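Local coordinates for regulatory protein of LacI family (Chloroflexus aggregans, PDB 3BBL) that probably regulates transcription as a DNA-binding protein of the LacI family, with a periplasmic-binding-protein-like domain likely to sense a small effector, at residues D101-G112 / Q265-S273; Q25-A34 / I243-E252. All coordinates share one frame; numbering follows the deposited sequence.

Contact 1: D101-G112 / Q265-S273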
loop_
_atom_site.group_PDB
_atom_site.type_symbol
_atom_site.label_atom_id
_atom_site.label_comp_id
_atom_site.label_asym_id
_atom_site.label_seq_id
_atom_site.Cartn_x
_atom_site.Cartn_y
_atom_site.Cartn_z
ATOM N N ASP A 101 -16.285 -7.439 -26.881
ATOM C CA ASP A 101 -17.025 -8.261 -25.926
ATOM C C ASP A 101 -16.257 -9.319 -25.133
ATOM O O ASP A 101 -15.455 -10.072 -25.687
ATOM C CB ASP A 101 -18.200 -8.936 -26.636
ATOM C CG ASP A 101 -19.014 -9.820 -25.707
ATOM O OD1 ASP A 101 -19.524 -9.293 -24.689
ATOM O OD2 ASP A 101 -19.142 -11.034 -25.991
ATOM N N PHE A 102 -16.535 -9.367 -23.830
ATOM C CA PHE A 102 -15.926 -10.323 -22.903
ATOM C C PHE A 102 -16.430 -10.056 -21.490
ATOM O O PHE A 102 -17.106 -9.056 -21.251
ATOM C CB PHE A 102 -14.396 -10.230 -22.949
ATOM C CG PHE A 102 -13.856 -8.865 -22.641
ATOM C CD1 PHE A 102 -13.523 -8.510 -21.341
ATOM C CD2 PHE A 102 -13.670 -7.932 -23.657
ATOM C CE1 PHE A 102 -13.009 -7.245 -21.057
ATOM C CE2 PHE A 102 -13.159 -6.669 -23.384
ATOM C CZ PHE A 102 -12.826 -6.325 -22.082
ATOM N N ALA A 103 -16.119 -10.951 -20.557
ATOM C CA ALA A 103 -16.559 -10.787 -19.175
ATOM C C ALA A 103 -15.686 -9.787 -18.418
ATOM O O ALA A 103 -14.459 -9.840 -18.494
ATOM C CB ALA A 103 -16.546 -12.129 -18.459
ATOM N N TRP A 104 -16.320 -8.872 -17.690
ATOM C CA TRP A 104 -15.567 -7.895 -16.923
ATOM C C TRP A 104 -16.281 -7.254 -15.751
ATOM O O TRP A 104 -17.515 -7.222 -15.675
ATOM C CB TRP A 104 -15.029 -6.774 -17.830
ATOM C CG TRP A 104 -16.064 -6.004 -18.638
ATOM C CD1 TRP A 104 -16.288 -6.108 -19.982
ATOM C CD2 TRP A 104 -16.959 -4.984 -18.164
ATOM N NE1 TRP A 104 -17.259 -5.215 -20.377
ATOM C CE2 TRP A 104 -17.688 -4.516 -19.285
ATOM C CE3 TRP A 104 -17.215 -4.421 -16.907
ATOM C CZ2 TRP A 104 -18.655 -3.510 -19.182
ATOM C CZ3 TRP A 104 -18.180 -3.416 -16.806
ATOM C CH2 TRP A 104 -18.887 -2.975 -17.941
ATOM N N VAL A 105 -15.463 -6.759 -14.831
ATOM C CA VAL A 105 -15.916 -6.041 -13.657
ATOM C C VAL A 105 -15.108 -4.747 -13.711
ATOM O O VAL A 105 -13.904 -4.775 -13.967
ATOM C CB VAL A 105 -15.577 -6.783 -12.348
ATOM C CG1 VAL A 105 -15.988 -5.930 -11.152
ATOM C CG2 VAL A 105 -16.285 -8.131 -12.302
ATOM N N ASP A 106 -15.771 -3.617 -13.492
ATOM C CA ASP A 106 -15.083 -2.339 -13.519
ATOM C C ASP A 106 -15.755 -1.307 -12.634
ATOM O O ASP A 106 -16.913 -1.452 -12.251
ATOM C CB ASP A 106 -15.017 -1.802 -14.951
ATOM C CG ASP A 106 -13.898 -0.791 -15.141
ATOM O OD1 ASP A 106 -13.273 -0.404 -14.138
ATOM O OD2 ASP A 106 -13.644 -0.384 -16.288
ATOM N N ILE A 107 -15.002 -0.264 -12.307
ATOM C CA ILE A 107 -15.505 0.824 -11.493
ATOM C C ILE A 107 -15.916 1.932 -12.461
ATOM O O ILE A 107 -15.214 2.200 -13.434
ATOM C CB ILE A 107 -14.408 1.362 -10.545
ATOM C CG1 ILE A 107 -13.764 0.203 -9.772
ATOM C CG2 ILE A 107 -15.004 2.386 -9.588
ATOM C CD1 ILE A 107 -14.741 -0.648 -8.965
ATOM N N ASP A 108 -17.056 2.563 -12.204
ATOM C CA ASP A 108 -17.535 3.643 -13.062
ATOM C C ASP A 108 -16.718 4.916 -12.781
ATOM O O ASP A 108 -17.144 5.779 -12.014
ATOM C CB ASP A 108 -19.024 3.905 -12.797
ATOM C CG ASP A 108 -19.657 4.820 -13.837
ATOM O OD1 ASP A 108 -18.919 5.557 -14.526
ATOM O OD2 ASP A 108 -20.902 4.812 -13.953
ATOM N N GLY A 109 -15.542 5.012 -13.399
ATOM C CA GLY A 109 -14.691 6.172 -13.212
ATOM C C GLY A 109 -15.405 7.472 -13.548
ATOM O O GLY A 109 -15.354 8.442 -12.787
ATOM N N THR A 110 -16.074 7.491 -14.694
ATOM C CA THR A 110 -16.807 8.667 -15.139
ATOM C C THR A 110 -17.741 9.204 -14.053
ATOM O O THR A 110 -17.731 10.397 -13.745
ATOM C CB THR A 110 -17.627 8.338 -16.413
ATOM O OG1 THR A 110 -16.725 7.975 -17.460
ATOM C CG2 THR A 110 -18.462 9.532 -16.871
ATOM N N ALA A 111 -18.542 8.321 -13.469
ATOM C CA ALA A 111 -19.481 8.717 -12.427
ATOM C C ALA A 111 -18.749 9.301 -11.213
ATOM O O ALA A 111 -19.271 10.182 -10.525
ATOM C CB ALA A 111 -20.324 7.525 -12.006
ATOM N N GLY A 112 -17.539 8.805 -10.965
ATOM C CA GLY A 112 -16.754 9.280 -9.843
ATOM C C GLY A 112 -16.377 10.741 -9.961
ATOM O O GLY A 112 -16.639 11.525 -9.058
ATOM N N GLN A 265 -25.454 -11.821 -17.002
ATOM C CA GLN A 265 -24.845 -10.554 -16.643
ATOM C C GLN A 265 -23.348 -10.781 -16.459
ATOM O O GLN A 265 -22.882 -11.084 -15.361
ATOM C CB GLN A 265 -25.472 -10.000 -15.363
ATOM C CG GLN A 265 -25.446 -8.477 -15.295
ATOM C CD GLN A 265 -25.272 -7.828 -16.668
ATOM O OE1 GLN A 265 -25.915 -8.219 -17.642
ATOM N NE2 GLN A 265 -24.403 -6.829 -16.743
ATOM N N LYS A 266 -22.606 -10.644 -17.557
ATOM C CA LYS A 266 -21.162 -10.840 -17.557
ATOM C C LYS A 266 -20.395 -9.521 -17.525
ATOM O O LYS A 266 -19.168 -9.506 -17.623
ATOM C CB LYS A 266 -20.757 -11.654 -18.789
ATOM C CG LYS A 266 -21.270 -11.081 -20.105
ATOM C CD LYS A 266 -21.387 -12.170 -21.177
ATOM C CE LYS A 266 -20.032 -12.635 -21.691
ATOM N NZ LYS A 266 -19.426 -11.641 -22.623
ATOM N N HIS A 267 -21.131 -8.420 -17.402
ATOM C CA HIS A 267 -20.543 -7.085 -17.329
ATOM C C HIS A 267 -20.996 -6.471 -16.012
ATOM O O HIS A 267 -22.154 -6.095 -15.862
ATOM C CB HIS A 267 -21.028 -6.206 -18.486
ATOM C CG HIS A 267 -20.493 -6.607 -19.826
ATOM N ND1 HIS A 267 -20.897 -6.002 -20.998
ATOM C CD2 HIS A 267 -19.580 -7.542 -20.183
ATOM C CE1 HIS A 267 -20.257 -6.548 -22.018
ATOM N NE2 HIS A 267 -19.453 -7.486 -21.550
ATOM N N ILE A 268 -20.087 -6.374 -15.053
ATOM C CA ILE A 268 -20.442 -5.810 -13.764
ATOM C C ILE A 268 -19.770 -4.462 -13.547
ATOM O O ILE A 268 -18.542 -4.363 -13.477
ATOM C CB ILE A 268 -20.075 -6.785 -12.625
ATOM C CG1 ILE A 268 -20.825 -8.105 -12.829
ATOM C CG2 ILE A 268 -20.443 -6.185 -11.279
ATOM C CD1 ILE A 268 -20.432 -9.196 -11.864
ATOM N N LEU A 269 -20.596 -3.421 -13.461
ATOM C CA LEU A 269 -20.117 -2.057 -13.265
ATOM C C LEU A 269 -20.458 -1.570 -11.870
ATOM O O LEU A 269 -21.625 -1.431 -11.525
ATOM C CB LEU A 269 -20.744 -1.120 -14.300
ATOM C CG LEU A 269 -20.311 0.344 -14.227
ATOM C CD1 LEU A 269 -18.828 0.458 -14.532
ATOM C CD2 LEU A 269 -21.125 1.169 -15.209
ATOM N N LEU A 270 -19.429 -1.311 -11.072
ATOM C CA LEU A 270 -19.612 -0.842 -9.708
ATOM C C LEU A 270 -19.451 0.675 -9.622
ATOM O O LEU A 270 -18.673 1.272 -10.364
ATOM C CB LEU A 270 -18.597 -1.520 -8.787
ATOM C CG LEU A 270 -18.599 -3.049 -8.804
ATOM C CD1 LEU A 270 -17.519 -3.568 -7.875
ATOM C CD2 LEU A 270 -19.957 -3.570 -8.375
ATOM N N GLN A 271 -20.181 1.292 -8.701
ATOM C CA GLN A 271 -20.120 2.730 -8.517
ATOM C C GLN A 271 -19.161 3.150 -7.405
ATOM O O GLN A 271 -19.094 2.515 -6.353
ATOM C CB GLN A 271 -21.514 3.280 -8.197
ATOM C CG GLN A 271 -22.520 3.124 -9.317
ATOM C CD GLN A 271 -22.028 3.720 -10.621
ATOM O OE1 GLN A 271 -21.849 3.009 -11.611
ATOM N NE2 GLN A 271 -21.802 5.028 -10.629
ATOM N N PRO A 272 -18.385 4.223 -7.639
ATOM C CA PRO A 272 -17.453 4.688 -6.607
ATOM C C PRO A 272 -18.203 5.635 -5.664
ATOM O O PRO A 272 -19.363 5.967 -5.901
ATOM C CB PRO A 272 -16.380 5.402 -7.417
ATOM C CG PRO A 272 -17.179 6.016 -8.528
ATOM C CD PRO A 272 -18.115 4.885 -8.929
ATOM N N SER A 273 -17.543 6.062 -4.595
ATOM C CA SER A 273 -18.154 6.972 -3.637
ATOM C C SER A 273 -17.272 8.187 -3.438
ATOM O O SER A 273 -16.054 8.067 -3.365
ATOM C CB SER A 273 -18.341 6.290 -2.284
ATOM O OG SER A 273 -19.382 5.339 -2.335
#
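Trp104 pairs with His267 in a parallel pair of strands, 104-107 and 267-270, in the mixed sheet of the periplasmic-binding-protein fold, as expected of a LacI-family regulator. The two short strand axes run within 15° of parallel. Five backbone hydrogen bonds join the two segments, from Trp104 N to Lys266 O (2.9 Å) to Asp108 N on Leu270 O (2.8 Å).

Packing is close on the face carrying Val105, Ile107, Ile268 and Leu270, which helix 243-258 covers in part through Cys250 and Ala246. Val105 lies side by side with Ile268, its CG2 4.0 Å from Ile268 CB. Ile107 divides its branches: CD1 lies 4.0 Å from Leu270 CB, while CG2 meets the ring of Pro272.

The opposite face carries Trp104, His267, Asp106 and Leu269. Trp104 CG sits between its backbone N and carbonyl carbon (chi1 57°), and the indole thereby swings across to the neighbouring strand. There the imidazole of His267 forms an offset stack on the five-membered ring, centroids 4.0 Å apart and planes at 15°, with His267 CB over the six-membered ring. His267 NE2 adds a weak bond to Phe102 O at 2.8 Å. Asp106 OD2 pairs with Arg95 and Arg138. The solvent end is looser: Lys266 NZ reaches Asp101 OD1 at 3.1 Å, but Asp101 is poorly ordered. At the far end Asp108 N-caps helix 109-123, its OD1 met by Ala111 N at 3.0 Å from above the carboxylate plane.

Contact 2: Q25-A34 / I243-E252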
loop_
_atom_site.group_PDB
_atom_site.type_symbol
_atom_site.label_atom_id
_atom_site.label_comp_id
_atom_site.label_asym_id
_atom_site.label_seq_id
_atom_site.Cartn_x
_atom_site.Cartn_y
_atom_site.Cartn_z
ATOM N N GLN A 25 -6.055 -4.677 -1.106
ATOM C CA GLN A 25 -7.515 -4.756 -1.057
ATOM C C GLN A 25 -8.059 -5.777 -2.055
ATOM O O GLN A 25 -8.890 -6.619 -1.718
ATOM C CB GLN A 25 -8.151 -3.401 -1.371
ATOM C CG GLN A 25 -7.936 -2.317 -0.341
ATOM C CD GLN A 25 -8.579 -0.997 -0.751
ATOM O OE1 GLN A 25 -8.258 -0.436 -1.802
ATOM N NE2 GLN A 25 -9.489 -0.498 0.078
ATOM N N PHE A 26 -7.577 -5.682 -3.288
ATOM C CA PHE A 26 -8.004 -6.552 -4.372
ATOM C C PHE A 26 -7.628 -8.027 -4.195
ATOM O O PHE A 26 -8.496 -8.903 -4.239
ATOM C CB PHE A 26 -7.426 -6.030 -5.685
ATOM C CG PHE A 26 -8.101 -6.572 -6.900
ATOM C CD1 PHE A 26 -9.437 -6.284 -7.151
ATOM C CD2 PHE A 26 -7.402 -7.367 -7.802
ATOM C CE1 PHE A 26 -10.079 -6.781 -8.292
ATOM C CE2 PHE A 26 -8.027 -7.870 -8.944
ATOM C CZ PHE A 26 -9.375 -7.573 -9.188
ATOM N N LEU A 27 -6.341 -8.298 -4.000
ATOM C CA LEU A 27 -5.878 -9.667 -3.843
ATOM C C LEU A 27 -6.377 -10.326 -2.558
ATOM O O LEU A 27 -6.803 -11.485 -2.577
ATOM C CB LEU A 27 -4.351 -9.728 -3.914
ATOM C CG LEU A 27 -3.722 -11.127 -3.855
ATOM C CD1 LEU A 27 -4.282 -12.020 -4.963
ATOM C CD2 LEU A 27 -2.219 -11.003 -3.982
ATOM N N SER A 28 -6.332 -9.600 -1.446
ATOM C CA SER A 28 -6.810 -10.162 -0.184
ATOM C C SER A 28 -8.255 -10.595 -0.360
ATOM O O SER A 28 -8.638 -11.700 0.013
ATOM C CB SER A 28 -6.722 -9.133 0.946
ATOM O OG SER A 28 -5.376 -8.846 1.263
ATOM N N SER A 29 -9.048 -9.709 -0.944
ATOM C CA SER A 29 -10.451 -9.981 -1.187
ATOM C C SER A 29 -10.651 -11.202 -2.084
ATOM O O SER A 29 -11.510 -12.037 -1.809
ATOM C CB SER A 29 -11.115 -8.757 -1.813
ATOM O OG SER A 29 -12.464 -9.020 -2.131
HETATM N N MSE A 30 -9.868 -11.312 -3.156
HETATM C CA MSE A 30 -10.000 -12.459 -4.049
HETATM C C MSE A 30 -9.606 -13.751 -3.334
HETATM O O MSE A 30 -10.310 -14.758 -3.426
HETATM C CB MSE A 30 -9.160 -12.280 -5.322
HETATM C CG MSE A 30 -9.724 -11.218 -6.224
HETATM SE SE MSE A 30 -9.153 -11.363 -8.120
HETATM C CE MSE A 30 -7.257 -11.116 -7.804
ATOM N N VAL A 31 -8.494 -13.716 -2.607
ATOM C CA VAL A 31 -8.028 -14.891 -1.892
ATOM C C VAL A 31 -9.065 -15.425 -0.916
ATOM O O VAL A 31 -9.276 -16.630 -0.833
ATOM C CB VAL A 31 -6.727 -14.594 -1.130
ATOM C CG1 VAL A 31 -6.389 -15.749 -0.189
ATOM C CG2 VAL A 31 -5.595 -14.379 -2.121
ATOM N N ARG A 32 -9.718 -14.533 -0.185
ATOM C CA ARG A 32 -10.726 -14.950 0.785
ATOM C C ARG A 32 -12.005 -15.441 0.128
ATOM O O ARG A 32 -12.649 -16.358 0.622
ATOM C CB ARG A 32 -11.050 -13.804 1.739
ATOM C CG ARG A 32 -9.884 -13.430 2.614
ATOM C CD ARG A 32 -10.313 -12.547 3.765
ATOM N NE ARG A 32 -9.530 -12.883 4.944
ATOM C CZ ARG A 32 -9.713 -13.980 5.674
ATOM N NH1 ARG A 32 -10.664 -14.848 5.362
ATOM N NH2 ARG A 32 -8.914 -14.230 6.696
ATOM N N GLU A 33 -12.372 -14.816 -0.983
ATOM C CA GLU A 33 -13.565 -15.202 -1.722
ATOM C C GLU A 33 -13.366 -16.545 -2.408
ATOM O O GLU A 33 -14.244 -17.401 -2.368
ATOM C CB GLU A 33 -13.907 -14.142 -2.765
ATOM C CG GLU A 33 -14.733 -13.009 -2.213
ATOM C CD GLU A 33 -16.059 -13.502 -1.660
ATOM O OE1 GLU A 33 -16.787 -14.208 -2.405
ATOM O OE2 GLU A 33 -16.362 -13.181 -0.488
ATOM N N ALA A 34 -12.216 -16.710 -3.050
ATOM C CA ALA A 34 -11.899 -17.956 -3.726
ATOM C C ALA A 34 -11.908 -19.068 -2.684
ATOM O O ALA A 34 -12.565 -20.094 -2.859
ATOM C CB ALA A 34 -10.530 -17.858 -4.384
ATOM N N ILE A 243 -12.750 -1.520 -4.236
ATOM C CA ILE A 243 -11.789 -2.507 -4.698
ATOM C C ILE A 243 -12.026 -3.903 -4.132
ATOM O O ILE A 243 -11.883 -4.890 -4.853
ATOM C CB ILE A 243 -10.342 -2.051 -4.372
ATOM C CG1 ILE A 243 -10.099 -0.663 -4.978
ATOM C CG2 ILE A 243 -9.320 -3.061 -4.910
ATOM C CD1 ILE A 243 -10.447 -0.567 -6.461
ATOM N N ALA A 244 -12.389 -3.991 -2.857
ATOM C CA ALA A 244 -12.641 -5.295 -2.257
ATOM C C ALA A 244 -13.833 -5.954 -2.948
ATOM O O ALA A 244 -13.764 -7.118 -3.341
ATOM C CB ALA A 244 -12.906 -5.156 -0.758
ATOM N N GLU A 245 -14.916 -5.201 -3.112
ATOM C CA GLU A 245 -16.108 -5.732 -3.762
ATOM C C GLU A 245 -15.797 -6.158 -5.195
ATOM O O GLU A 245 -16.272 -7.190 -5.666
ATOM C CB GLU A 245 -17.237 -4.698 -3.746
ATOM C CG GLU A 245 -18.478 -5.135 -4.513
ATOM C CD GLU A 245 -19.644 -4.149 -4.402
ATOM O OE1 GLU A 245 -19.396 -2.917 -4.367
ATOM O OE2 GLU A 245 -20.815 -4.606 -4.367
ATOM N N ALA A 246 -14.991 -5.364 -5.888
ATOM C CA ALA A 246 -14.622 -5.689 -7.252
ATOM C C ALA A 246 -13.850 -7.008 -7.274
ATOM O O ALA A 246 -13.996 -7.813 -8.191
ATOM C CB ALA A 246 -13.772 -4.569 -7.843
ATOM N N GLY A 247 -13.027 -7.219 -6.257
ATOM C CA GLY A 247 -12.256 -8.443 -6.179
ATOM C C GLY A 247 -13.191 -9.621 -6.019
ATOM O O GLY A 247 -13.080 -10.618 -6.717
ATOM N N ARG A 248 -14.131 -9.491 -5.093
ATOM C CA ARG A 248 -15.104 -10.535 -4.830
ATOM C C ARG A 248 -15.927 -10.841 -6.079
ATOM O O ARG A 248 -16.185 -11.999 -6.386
ATOM C CB ARG A 248 -16.022 -10.103 -3.676
ATOM C CG ARG A 248 -17.227 -11.010 -3.451
ATOM C CD ARG A 248 -17.980 -10.655 -2.179
ATOM N NE ARG A 248 -18.680 -9.371 -2.254
ATOM C CZ ARG A 248 -19.750 -9.135 -3.008
ATOM N NH1 ARG A 248 -20.261 -10.098 -3.769
ATOM N NH2 ARG A 248 -20.317 -7.932 -2.993
ATOM N N LYS A 249 -16.330 -9.797 -6.797
ATOM C CA LYS A 249 -17.127 -9.964 -8.005
ATOM C C LYS A 249 -16.358 -10.648 -9.127
ATOM O O LYS A 249 -16.931 -11.393 -9.914
ATOM C CB LYS A 249 -17.649 -8.609 -8.494
ATOM C CG LYS A 249 -18.790 -8.023 -7.666
ATOM C CD LYS A 249 -20.009 -8.937 -7.679
ATOM C CE LYS A 249 -21.289 -8.189 -7.309
ATOM N NZ LYS A 249 -21.216 -7.525 -5.973
ATOM N N CYS A 250 -15.058 -10.396 -9.209
ATOM C CA CYS A 250 -14.257 -11.020 -10.246
ATOM C C CYS A 250 -14.222 -12.525 -10.033
ATOM O O CYS A 250 -14.549 -13.301 -10.935
ATOM C CB CYS A 250 -12.830 -10.467 -10.243
ATOM S SG CYS A 250 -12.643 -8.883 -11.061
ATOM N N ILE A 251 -13.823 -12.935 -8.833
ATOM C CA ILE A 251 -13.744 -14.351 -8.498
ATOM C C ILE A 251 -15.100 -15.016 -8.707
ATOM O O ILE A 251 -15.214 -16.061 -9.340
ATOM C CB ILE A 251 -13.310 -14.541 -7.027
ATOM C CG1 ILE A 251 -11.857 -14.091 -6.851
ATOM C CG2 ILE A 251 -13.476 -15.995 -6.610
ATOM C CD1 ILE A 251 -10.853 -14.904 -7.652
ATOM N N GLU A 252 -16.130 -14.376 -8.175
ATOM C CA GLU A 252 -17.494 -14.863 -8.256
ATOM C C GLU A 252 -17.974 -15.076 -9.687
ATOM O O GLU A 252 -18.670 -16.043 -9.977
ATOM C CB GLU A 252 -18.395 -13.867 -7.549
ATOM C CG GLU A 252 -19.789 -14.335 -7.273
ATOM C CD GLU A 252 -20.518 -13.369 -6.368
ATOM O OE1 GLU A 252 -20.048 -13.149 -5.227
ATOM O OE2 GLU A 252 -21.554 -12.824 -6.800
#
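Ala244 O is gripped by two donors: Ser29 OG from the facing helix at 2.6 Å, and Arg248 N from its own helix at 3.0 Å. With chi1 at 177°, Ser29 turns OG away from its own backbone N and on to Ala244 O, meeting it 28° off the carbonyl plane. The segment axes approach to 7.6 Å and cross at -40°; Gly247 permits this, since a CB there would clash with Phe26 O. Phe26 CE1 lies 3.5 Å from Gly247 CA, its ring set knob-into-hole among Ile243, Ala246, Gly247 and Cys250, with Cys250 SG at the ring edge.

Both helices cover the sheet of the N-terminal lobe, where Phe26 stacks on Phe93 and Ile251 touches Ile7. Leu27 and Val31, pointing away from helix 243-258, pack on the second subunit. Further along, Met30 CB meets Ile251 CG1 at 3.6 Å, crossing it at a slant. The bent chain of Glu33 lays its CD 3.3 Å from Arg248 CG. An alanine in place of Glu33 lacks the carboxylate, which would probably leave Arg248 CG and CD less covered and its guanidinium without this nearby opposite charge. That guanidinium bonds weakly along its own helix, Arg248 NH1 lying 3.4 Å from Glu252 OE1.

Overall arrangement
From the N terminus the chain passes helix 23-36, then strand 104-107, and after helix 109-123 builds most of the second lobe before returning through helix 243-258 and strand 267-275. Contact 2 closes the longer loop, with 208 residues between its segments; contact 1 closes one of 152. Because the four segments alternate along the chain, the loops cross. Their centres lie 14 Å apart and they meet directly: Leu270 CD1 packs 3.6 Å from Ala246 CA, and Val105 CB 3.8 Å from Cys250 SG. Returning chain thus supplies the first lobe with both a sheet strand, in contact 1, and a covering helix, in contact 2.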